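Local structure of transmembrane oligosaccharyl transferase (3WAJ) at residues S691-I696 against F774-G779; S827-Y832 against T852-Q857. The protein is an archaeal membrane-embedded oligosaccharyl transferase of the STT3/AglB family, with a helical GT-C-type transmembrane region and a soluble C-terminal part. All blocks are in the same frame, centred on the assembly; numbering follows the deposited sequence.

Contact 1 of 2, residues S691-I696 against F774-G779; sequences SHYRMI and FERVKG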
ATOM      1  N   SER A 691     -20.562  13.741 -22.412  1.00 46.63           N
ATOM      2  CA  SER A 691     -21.578  14.773 -22.198  1.00 45.32           C
ATOM      3  C   SER A 691     -21.525  15.411 -20.822  1.00 45.55           C
ATOM      4  O   SER A 691     -21.872  16.582 -20.663  1.00 45.66           O
ATOM      5  CB  SER A 691     -22.970  14.185 -22.411  1.00 43.96           C
ATOM      6  OG  SER A 691     -23.203  13.951 -23.773  1.00 50.56           O
ATOM      7  N   HIS A 692     -21.084  14.629 -19.839  1.00 40.80           N
ATOM      8  CA  HIS A 692     -21.224  14.972 -18.430  1.00 39.60           C
ATOM      9  C   HIS A 692     -19.891  15.147 -17.715  1.00 41.32           C
ATOM     10  O   HIS A 692     -19.840  15.151 -16.486  1.00 41.68           O
ATOM     11  CB  HIS A 692     -22.035  13.884 -17.719  1.00 42.48           C
ATOM     12  CG  HIS A 692     -23.402  13.689 -18.295  1.00 48.85           C
ATOM     13  ND1 HIS A 692     -24.419  14.605 -18.119  1.00 51.49           N
ATOM     14  CD2 HIS A 692     -23.915  12.698 -19.061  1.00 43.12           C
ATOM     15  CE1 HIS A 692     -25.502  14.180 -18.745  1.00 51.76           C
ATOM     16  NE2 HIS A 692     -25.222  13.027 -19.327  1.00 50.48           N
ATOM     17  N   TYR A 693     -18.808  15.282 -18.476  1.00 39.33           N
ATOM     18  CA  TYR A 693     -17.481  15.454 -17.879  1.00 35.25           C
ATOM     19  C   TYR A 693     -16.721  16.523 -18.635  1.00 37.40           C
ATOM     20  O   TYR A 693     -16.821  16.597 -19.855  1.00 39.02           O
ATOM     21  CB  TYR A 693     -16.700  14.127 -17.906  1.00 32.35           C
ATOM     22  CG  TYR A 693     -17.409  13.059 -17.134  1.00 33.40           C
ATOM     23  CD1 TYR A 693     -17.062  12.791 -15.830  1.00 29.42           C
ATOM     24  CD2 TYR A 693     -18.464  12.355 -17.691  1.00 36.34           C
ATOM     25  CE1 TYR A 693     -17.736  11.833 -15.096  1.00 38.25           C
ATOM     26  CE2 TYR A 693     -19.160  11.396 -16.957  1.00 34.04           C
ATOM     27  CZ  TYR A 693     -18.784  11.140 -15.668  1.00 35.63           C
ATOM     28  OH  TYR A 693     -19.456  10.191 -14.939  1.00 40.33           O
ATOM     29  N   ARG A 694     -15.970  17.356 -17.915  1.00 40.98           N
ATOM     30  CA  ARG A 694     -15.118  18.383 -18.540  1.00 41.65           C
ATOM     31  C   ARG A 694     -13.788  18.352 -17.813  1.00 40.31           C
ATOM     32  O   ARG A 694     -13.745  18.043 -16.615  1.00 38.68           O
ATOM     33  CB  ARG A 694     -15.757  19.785 -18.438  1.00 42.50           C
ATOM     34  CG  ARG A 694     -16.202  20.193 -17.021  1.00 39.68           C
ATOM     35  CD  ARG A 694     -16.675  21.625 -16.990  1.00 41.99           C
ATOM     36  NE  ARG A 694     -17.095  22.086 -15.664  1.00 43.01           N
ATOM     37  CZ  ARG A 694     -17.645  23.276 -15.423  1.00 42.99           C
ATOM     38  NH1 ARG A 694     -17.851  24.126 -16.416  1.00 45.84           N
ATOM     39  NH2 ARG A 694     -17.995  23.613 -14.196  1.00 34.73           N
ATOM     40  N   MET A 695     -12.700  18.641 -18.513  1.00 36.25           N
ATOM     41  CA  MET A 695     -11.418  18.742 -17.834  1.00 34.13           C
ATOM     42  C   MET A 695     -11.382  20.089 -17.115  1.00 34.15           C
ATOM     43  O   MET A 695     -11.886  21.087 -17.635  1.00 34.67           O
ATOM     44  CB  MET A 695     -10.281  18.618 -18.843  1.00 37.81           C
ATOM     45  CG  MET A 695      -8.877  18.804 -18.273  1.00 42.64           C
ATOM     46  SD  MET A 695      -7.669  18.151 -19.427  1.00 42.55           S
ATOM     47  CE  MET A 695      -6.357  19.217 -19.013  1.00 91.91           C
ATOM     48  N   ILE A 696     -10.814  20.123 -15.914  1.00 32.24           N
ATOM     49  CA  ILE A 696     -10.713  21.394 -15.198  1.00 36.45           C
ATOM     50  C   ILE A 696      -9.281  21.770 -14.858  1.00 38.35           C
ATOM     51  O   ILE A 696      -8.994  22.938 -14.561  1.00 41.85           O
ATOM     52  CB  ILE A 696     -11.570  21.416 -13.926  1.00 32.33           C
ATOM     53  CG1 ILE A 696     -11.136  20.314 -12.965  1.00 36.63           C
ATOM     54  CG2 ILE A 696     -13.036  21.281 -14.276  1.00 26.46           C
ATOM     55  CD1 ILE A 696     -11.964  20.274 -11.685  1.00 37.92           C
ATOM     56  N   PHE A 774     -11.144  15.883 -13.800  1.00 31.08           N
ATOM     57  CA  PHE A 774     -12.376  16.209 -14.494  1.00 28.60           C
ATOM     58  C   PHE A 774     -13.501  16.479 -13.490  1.00 36.23           C
ATOM     59  O   PHE A 774     -13.489  15.954 -12.369  1.00 37.08           O
ATOM     60  CB  PHE A 774     -12.775  15.055 -15.409  1.00 30.49           C
ATOM     61  CG  PHE A 774     -11.737  14.718 -16.443  1.00 32.82           C
ATOM     62  CD1 PHE A 774     -11.867  15.182 -17.751  1.00 33.38           C
ATOM     63  CD2 PHE A 774     -10.627  13.939 -16.114  1.00 28.68           C
ATOM     64  CE1 PHE A 774     -10.903  14.886 -18.726  1.00 28.16           C
ATOM     65  CE2 PHE A 774      -9.657  13.630 -17.088  1.00 29.36           C
ATOM     66  CZ  PHE A 774      -9.802  14.109 -18.397  1.00 23.78           C
ATOM     67  N   GLU A 775     -14.473  17.292 -13.898  1.00 37.60           N
ATOM     68  CA  GLU A 775     -15.659  17.534 -13.089  1.00 38.18           C
ATOM     69  C   GLU A 775     -16.862  16.859 -13.720  1.00 40.63           C
ATOM     70  O   GLU A 775     -17.117  17.013 -14.923  1.00 39.07           O
ATOM     71  CB  GLU A 775     -15.958  19.035 -12.950  1.00 37.61           C
ATOM     72  CG  GLU A 775     -17.131  19.320 -12.016  1.00 34.28           C
ATOM     73  CD  GLU A 775     -17.510  20.787 -11.961  1.00 48.64           C
ATOM     74  OE1 GLU A 775     -17.112  21.547 -12.879  1.00 50.88           O
ATOM     75  OE2 GLU A 775     -18.218  21.178 -11.000  1.00 56.46           O
ATOM     76  N   ARG A 776     -17.603  16.109 -12.910  1.00 38.50           N
ATOM     77  CA  ARG A 776     -18.861  15.540 -13.376  1.00 39.33           C
ATOM     78  C   ARG A 776     -19.933  16.623 -13.283  1.00 44.36           C
ATOM     79  O   ARG A 776     -20.046  17.334 -12.282  1.00 50.57           O
ATOM     80  CB  ARG A 776     -19.250  14.302 -12.566  1.00 40.83           C
ATOM     81  CG  ARG A 776     -20.581  13.713 -12.968  1.00 39.20           C
ATOM     82  CD  ARG A 776     -20.795  12.305 -12.414  1.00 43.85           C
ATOM     83  NE  ARG A 776     -22.136  11.862 -12.774  1.00 42.56           N
ATOM     84  CZ  ARG A 776     -23.171  11.833 -11.942  1.00 44.27           C
ATOM     85  NH1 ARG A 776     -23.004  12.158 -10.670  1.00 41.95           N
ATOM     86  NH2 ARG A 776     -24.367  11.452 -12.381  1.00 42.91           N
ATOM     87  N   VAL A 777     -20.731  16.734 -14.335  1.00 38.93           N
ATOM     88  CA  VAL A 777     -21.529  17.920 -14.573  1.00 36.85           C
ATOM     89  C   VAL A 777     -22.829  17.501 -15.256  1.00 41.58           C
ATOM     90  O   VAL A 777     -22.830  16.544 -16.037  1.00 45.10           O
ATOM     91  CB  VAL A 777     -20.692  18.871 -15.467  1.00 50.02           C
ATOM     92  CG1 VAL A 777     -21.427  19.261 -16.727  1.00 51.94           C
ATOM     93  CG2 VAL A 777     -20.201  20.069 -14.691  1.00 44.12           C
ATOM     94  N   LYS A 778     -23.931  18.194 -14.967  1.00 44.56           N
ATOM     95  CA  LYS A 778     -25.203  17.891 -15.631  1.00 49.28           C
ATOM     96  C   LYS A 778     -25.086  18.094 -17.138  1.00 54.05           C
ATOM     97  O   LYS A 778     -25.356  17.178 -17.914  1.00 59.76           O
ATOM     98  CB  LYS A 778     -26.340  18.755 -15.082  1.00 57.85           C
ATOM     99  CG  LYS A 778     -27.190  18.077 -14.017  1.00 61.97           C
ATOM    100  CD  LYS A 778     -28.015  19.090 -13.226  1.00 66.81           C
ATOM    101  CE  LYS A 778     -28.854  18.402 -12.167  1.00 71.37           C
ATOM    102  NZ  LYS A 778     -28.089  17.299 -11.509  1.00 79.54           N
ATOM    103  N   GLY A 779     -24.672  19.297 -17.538  1.00 54.19           N
ATOM    104  CA  GLY A 779     -24.463  19.632 -18.938  1.00 51.29           C
ATOM    105  C   GLY A 779     -25.624  20.432 -19.508  1.00 57.97           C
ATOM    106  O   GLY A 779     -26.787  20.119 -19.236  1.00 56.72           O
TER

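Contact 2 of 2, residues S827-Y832 against T852-Q857; sequences SHNSDY and TIYESQ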
ATOM      1  N   SER A 827     -18.303  25.427 -20.264  1.00 46.07           N
ATOM      2  CA  SER A 827     -18.891  26.771 -20.277  1.00 51.28           C
ATOM      3  C   SER A 827     -17.809  27.803 -20.533  1.00 57.37           C
ATOM      4  O   SER A 827     -16.611  27.506 -20.440  1.00 54.14           O
ATOM      5  CB  SER A 827     -19.601  27.091 -18.963  1.00 47.77           C
ATOM      6  OG  SER A 827     -18.674  27.229 -17.900  1.00 51.07           O
ATOM      7  N   HIS A 828     -18.225  29.022 -20.848  1.00 63.42           N
ATOM      8  CA  HIS A 828     -17.264  30.056 -21.197  1.00 65.06           C
ATOM      9  C   HIS A 828     -16.968  31.036 -20.059  1.00 57.63           C
ATOM     10  O   HIS A 828     -16.188  31.970 -20.225  1.00 54.89           O
ATOM     11  CB  HIS A 828     -17.671  30.741 -22.506  1.00 76.02           C
ATOM     12  CG  HIS A 828     -17.466  29.867 -23.708  1.00 84.06           C
ATOM     13  ND1 HIS A 828     -18.396  28.934 -24.123  1.00 86.31           N
ATOM     14  CD2 HIS A 828     -16.411  29.746 -24.551  1.00 80.14           C
ATOM     15  CE1 HIS A 828     -17.933  28.294 -25.185  1.00 81.12           C
ATOM     16  NE2 HIS A 828     -16.733  28.770 -25.466  1.00 78.99           N
ATOM     17  N   ASN A 829     -17.546  30.786 -18.886  1.00 57.39           N
ATOM     18  CA  ASN A 829     -17.285  31.641 -17.734  1.00 59.92           C
ATOM     19  C   ASN A 829     -16.952  30.892 -16.445  1.00 68.57           C
ATOM     20  O   ASN A 829     -17.040  31.462 -15.357  1.00 76.60           O
ATOM     21  CB  ASN A 829     -18.454  32.608 -17.495  1.00 58.37           C
ATOM     22  CG  ASN A 829     -19.789  31.893 -17.336  1.00 60.67           C
ATOM     23  OD1 ASN A 829     -20.023  30.848 -17.947  1.00 66.82           O
ATOM     24  ND2 ASN A 829     -20.672  32.454 -16.510  1.00 56.43           N
ATOM     25  N   SER A 830     -16.568  29.621 -16.555  1.00 67.32           N
ATOM     26  CA  SER A 830     -16.166  28.866 -15.367  1.00 64.83           C
ATOM     27  C   SER A 830     -14.808  29.349 -14.852  1.00 63.61           C
ATOM     28  O   SER A 830     -13.968  29.826 -15.618  1.00 62.08           O
ATOM     29  CB  SER A 830     -16.151  27.358 -15.636  1.00 69.47           C
ATOM     30  OG  SER A 830     -15.181  27.020 -16.604  1.00 79.46           O
ATOM     31  N   ASP A 831     -14.596  29.244 -13.548  1.00 71.01           N
ATOM     32  CA  ASP A 831     -13.360  29.753 -12.960  1.00 76.78           C
ATOM     33  C   ASP A 831     -12.193  28.762 -13.062  1.00 71.47           C
ATOM     34  O   ASP A 831     -11.135  28.953 -12.465  1.00 70.85           O
ATOM     35  CB  ASP A 831     -13.604  30.223 -11.522  1.00 81.71           C
ATOM     36  CG  ASP A 831     -14.344  31.559 -11.466  1.00 90.27           C
ATOM     37  OD1 ASP A 831     -14.936  31.961 -12.493  1.00 94.75           O
ATOM     38  OD2 ASP A 831     -14.330  32.211 -10.399  1.00 92.17           O
ATOM     39  N   TYR A 832     -12.390  27.722 -13.865  1.00 67.23           N
ATOM     40  CA  TYR A 832     -11.387  26.689 -14.049  1.00 57.04           C
ATOM     41  C   TYR A 832     -10.320  27.091 -15.075  1.00 56.24           C
ATOM     42  O   TYR A 832     -10.633  27.716 -16.099  1.00 63.96           O
ATOM     43  CB  TYR A 832     -12.079  25.380 -14.418  1.00 50.11           C
ATOM     44  CG  TYR A 832     -12.852  24.772 -13.257  1.00 49.00           C
ATOM     45  CD1 TYR A 832     -12.257  24.609 -12.012  1.00 51.20           C
ATOM     46  CD2 TYR A 832     -14.178  24.369 -13.406  1.00 46.01           C
ATOM     47  CE1 TYR A 832     -12.949  24.044 -10.947  1.00 53.25           C
ATOM     48  CE2 TYR A 832     -14.887  23.810 -12.347  1.00 40.98           C
ATOM     49  CZ  TYR A 832     -14.271  23.647 -11.119  1.00 56.70           C
ATOM     50  OH  TYR A 832     -14.965  23.085 -10.048  1.00 58.60           O
ATOM     51  N   THR A 852     -22.311  30.066 -27.403  1.00 64.47           N
ATOM     52  CA  THR A 852     -21.545  30.187 -26.174  1.00 68.08           C
ATOM     53  C   THR A 852     -22.456  29.746 -25.026  1.00 69.51           C
ATOM     54  O   THR A 852     -23.652  30.066 -25.013  1.00 69.03           O
ATOM     55  CB  THR A 852     -20.969  31.605 -25.968  1.00 65.84           C
ATOM     56  OG1 THR A 852     -21.692  32.285 -24.933  1.00 65.93           O
ATOM     57  CG2 THR A 852     -21.028  32.396 -27.273  1.00 59.45           C
ATOM     58  N   ILE A 853     -21.893  28.976 -24.095  1.00 64.92           N
ATOM     59  CA  ILE A 853     -22.651  28.409 -22.981  1.00 63.11           C
ATOM     60  C   ILE A 853     -22.170  29.034 -21.677  1.00 61.45           C
ATOM     61  O   ILE A 853     -20.975  29.296 -21.519  1.00 68.36           O
ATOM     62  CB  ILE A 853     -22.452  26.876 -22.903  1.00 70.15           C
ATOM     63  CG1 ILE A 853     -22.921  26.202 -24.194  1.00 70.89           C
ATOM     64  CG2 ILE A 853     -23.194  26.280 -21.713  1.00 66.52           C
ATOM     65  CD1 ILE A 853     -24.422  26.274 -24.395  1.00 70.74           C
ATOM     66  N   TYR A 854     -23.087  29.261 -20.739  1.00 57.96           N
ATOM     67  CA  TYR A 854     -22.703  29.812 -19.440  1.00 58.29           C
ATOM     68  C   TYR A 854     -22.745  28.765 -18.318  1.00 58.10           C
ATOM     69  O   TYR A 854     -23.479  27.762 -18.397  1.00 52.34           O
ATOM     70  CB  TYR A 854     -23.508  31.092 -19.122  1.00 58.94           C
ATOM     71  CG  TYR A 854     -23.263  32.148 -20.173  1.00 69.33           C
ATOM     72  CD1 TYR A 854     -22.137  32.965 -20.113  1.00 77.03           C
ATOM     73  CD2 TYR A 854     -24.119  32.289 -21.260  1.00 71.68           C
ATOM     74  CE1 TYR A 854     -21.885  33.920 -21.091  1.00 78.70           C
ATOM     75  CE2 TYR A 854     -23.874  33.242 -22.248  1.00 76.68           C
ATOM     76  CZ  TYR A 854     -22.754  34.054 -22.157  1.00 78.35           C
ATOM     77  OH  TYR A 854     -22.499  35.001 -23.125  1.00 76.96           O
ATOM     78  N   GLU A 855     -21.929  29.007 -17.294  1.00 56.71           N
ATOM     79  CA  GLU A 855     -21.724  28.071 -16.200  1.00 53.14           C
ATOM     80  C   GLU A 855     -23.033  27.592 -15.568  1.00 58.79           C
ATOM     81  O   GLU A 855     -23.161  26.417 -15.209  1.00 60.64           O
ATOM     82  CB  GLU A 855     -20.774  28.694 -15.159  1.00 45.25           C
ATOM     83  CG  GLU A 855     -20.555  27.876 -13.895  1.00 45.37           C
ATOM     84  CD  GLU A 855     -19.686  26.647 -14.127  1.00 57.56           C
ATOM     85  OE1 GLU A 855     -19.333  26.374 -15.302  1.00 60.51           O
ATOM     86  OE2 GLU A 855     -19.347  25.962 -13.127  1.00 56.99           O
ATOM     87  N   SER A 856     -24.013  28.488 -15.461  1.00 63.78           N
ATOM     88  CA  SER A 856     -25.264  28.146 -14.784  1.00 64.40           C
ATOM     89  C   SER A 856     -26.077  27.178 -15.639  1.00 65.36           C
ATOM     90  O   SER A 856     -26.726  26.265 -15.113  1.00 69.34           O
ATOM     91  CB  SER A 856     -26.076  29.399 -14.453  1.00 63.66           C
ATOM     92  OG  SER A 856     -26.618  29.979 -15.621  1.00 67.16           O
ATOM     93  N   GLN A 857     -26.029  27.371 -16.956  1.00 57.47           N
ATOM     94  CA  GLN A 857     -26.705  26.471 -17.887  1.00 58.90           C
ATOM     95  C   GLN A 857     -26.127  25.061 -17.786  1.00 62.47           C
ATOM     96  O   GLN A 857     -26.857  24.073 -17.808  1.00 62.99           O
ATOM     97  CB  GLN A 857     -26.576  27.001 -19.316  1.00 64.00           C
ATOM     98  CG  GLN A 857     -26.943  28.481 -19.451  1.00 68.34           C
ATOM     99  CD  GLN A 857     -27.010  28.953 -20.894  1.00 71.48           C
ATOM    100  OE1 GLN A 857     -25.981  29.170 -21.541  1.00 75.00           O
ATOM    101  NE2 GLN A 857     -28.227  29.120 -21.405  1.00 69.23           N
TER

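Contact 1 of 2, residues S691-I696 against F774-G779
Phe774 meets Met695 in a non-hydrogen-bonded pair of two antiparallel strands, 693-696 and 774-776, and begins a worked example of how an edge strand is held by backbone and side chains. The Phe774 ring lies against the start of the Met695 side chain, CE1 3.8 Å from Met695 CB. The sulfur SD makes an oblique Met-aromatic contact, 5.2 Å from the ring centroid.

Glu775 forms the hydrogen-bonded pair with Arg694: its N donates to Arg694 O at 2.9 Å, and its O accepts from Arg694 N. On the same face of the sheet the two side chains run side by side in a salt bridge. Arg694 presents its side edge, with NE 2.8 Å and NH2 2.6 Å from Glu775 OE1, so both donors grip a single oxygen, NH2 syn and NE anti. With CG anti to the backbone N (chi1 -175°) and the chain extended beyond it, the Glu775 carboxylate lies beside the guanidinium. The other oxygen, OE2, is bound by Gln859.

The Arg776 and Tyr693 side chains cross at a slant, CB and CG of Arg776 near Tyr693 CE1 and its CD 3.6 Å from Tyr693 OH. Arg776 NE pairs with Glu597 and NH2 with Glu601, while Tyr693 OH hydrogen-bonds to Glu597. Val777 N bonds to His692 O at 2.8 Å from above the carbonyl plane, and Val777 CG2 comes near Arg694 NE. Val777 O lies in the plane of the His692 ring and accepts from ND1; Lys778 O, at 2.7 Å from ND1, adds a weak, bent bond.

Strand 771-776 runs between 693-698, at the sheet edge, and 605-611. Helix 593-602 packs on the Tyr693 and Arg776 face, whereas Tyr832 and Tyr826 touch the Glu775 and Arg694 side.

Contact 2 of 2, residues S827-Y832 against T852-Q857
The start of helix 855-860 in the long peripheral domain, with Tyr854 at its N-cap position, is met here by the loop that joins strands 819-824 and 835-844. The first helical residue, Glu855, sends its N-H not to a side chain of its own segment but to Asn829 OD1, 2.7 Å away. The donor sits 16° from the amide plane of Asn829. The asparagine reaches this place with CG between its backbone N and carbonyl carbon (chi1 55°), and its amide stands almost perpendicular to the Tyr854 ring, whose edge it meets with CG.

Within the helical segment, Gln857 folds back: its OE1 accepts from Tyr854 N at 3.0 Å, in the amide plane and on a lone pair. A side chain three residues onward thus holds the backbone N-H of the N-cap residue, while the partner of Glu855 N comes from across the contact.

Before the helix the two segments are joined by backbone as well. His828 N donates to Ile853 O at 2.8 Å, and the imidazole ND1 accepts a long, weak bond from Ile853 N. Its other nitrogen, NE2, is fixed by Thr838 O in strand 835-844.

Glu855 itself bends at chi2 (73°), which swings CD round toward the loop. There the hydroxyl OG of Ser827 donates to Glu855 OE1 at 2.8 Å on the anti side of the carboxylate, and Ser830 CB lies 3.3 Å from the same oxygen.

In the fold
Contact 1 is buried and contact 2 only partly so, yet their centres lie 12 Å apart and they share a charged junction. Arg694 NH1 reaches Glu855 OE1 at 2.9 Å, so one guanidinium bridges two glutamates, Glu775 within the mixed sheet and Glu855 on helix 855-860; its positive charge would probably offset part of the negative charge of the two carboxylates. Tyr832 CD2 packs near Ile696 CG2, and its CE2 lies near Glu775 OE1. Strand pairing, a salt bridge and aromatic packing dominate 691-696 against 774-779. By contrast, 827-832 against 852-857 has no strand pairing and depends on individual hydrogen bonds between loop residues and the helix start or Ile853 just before it.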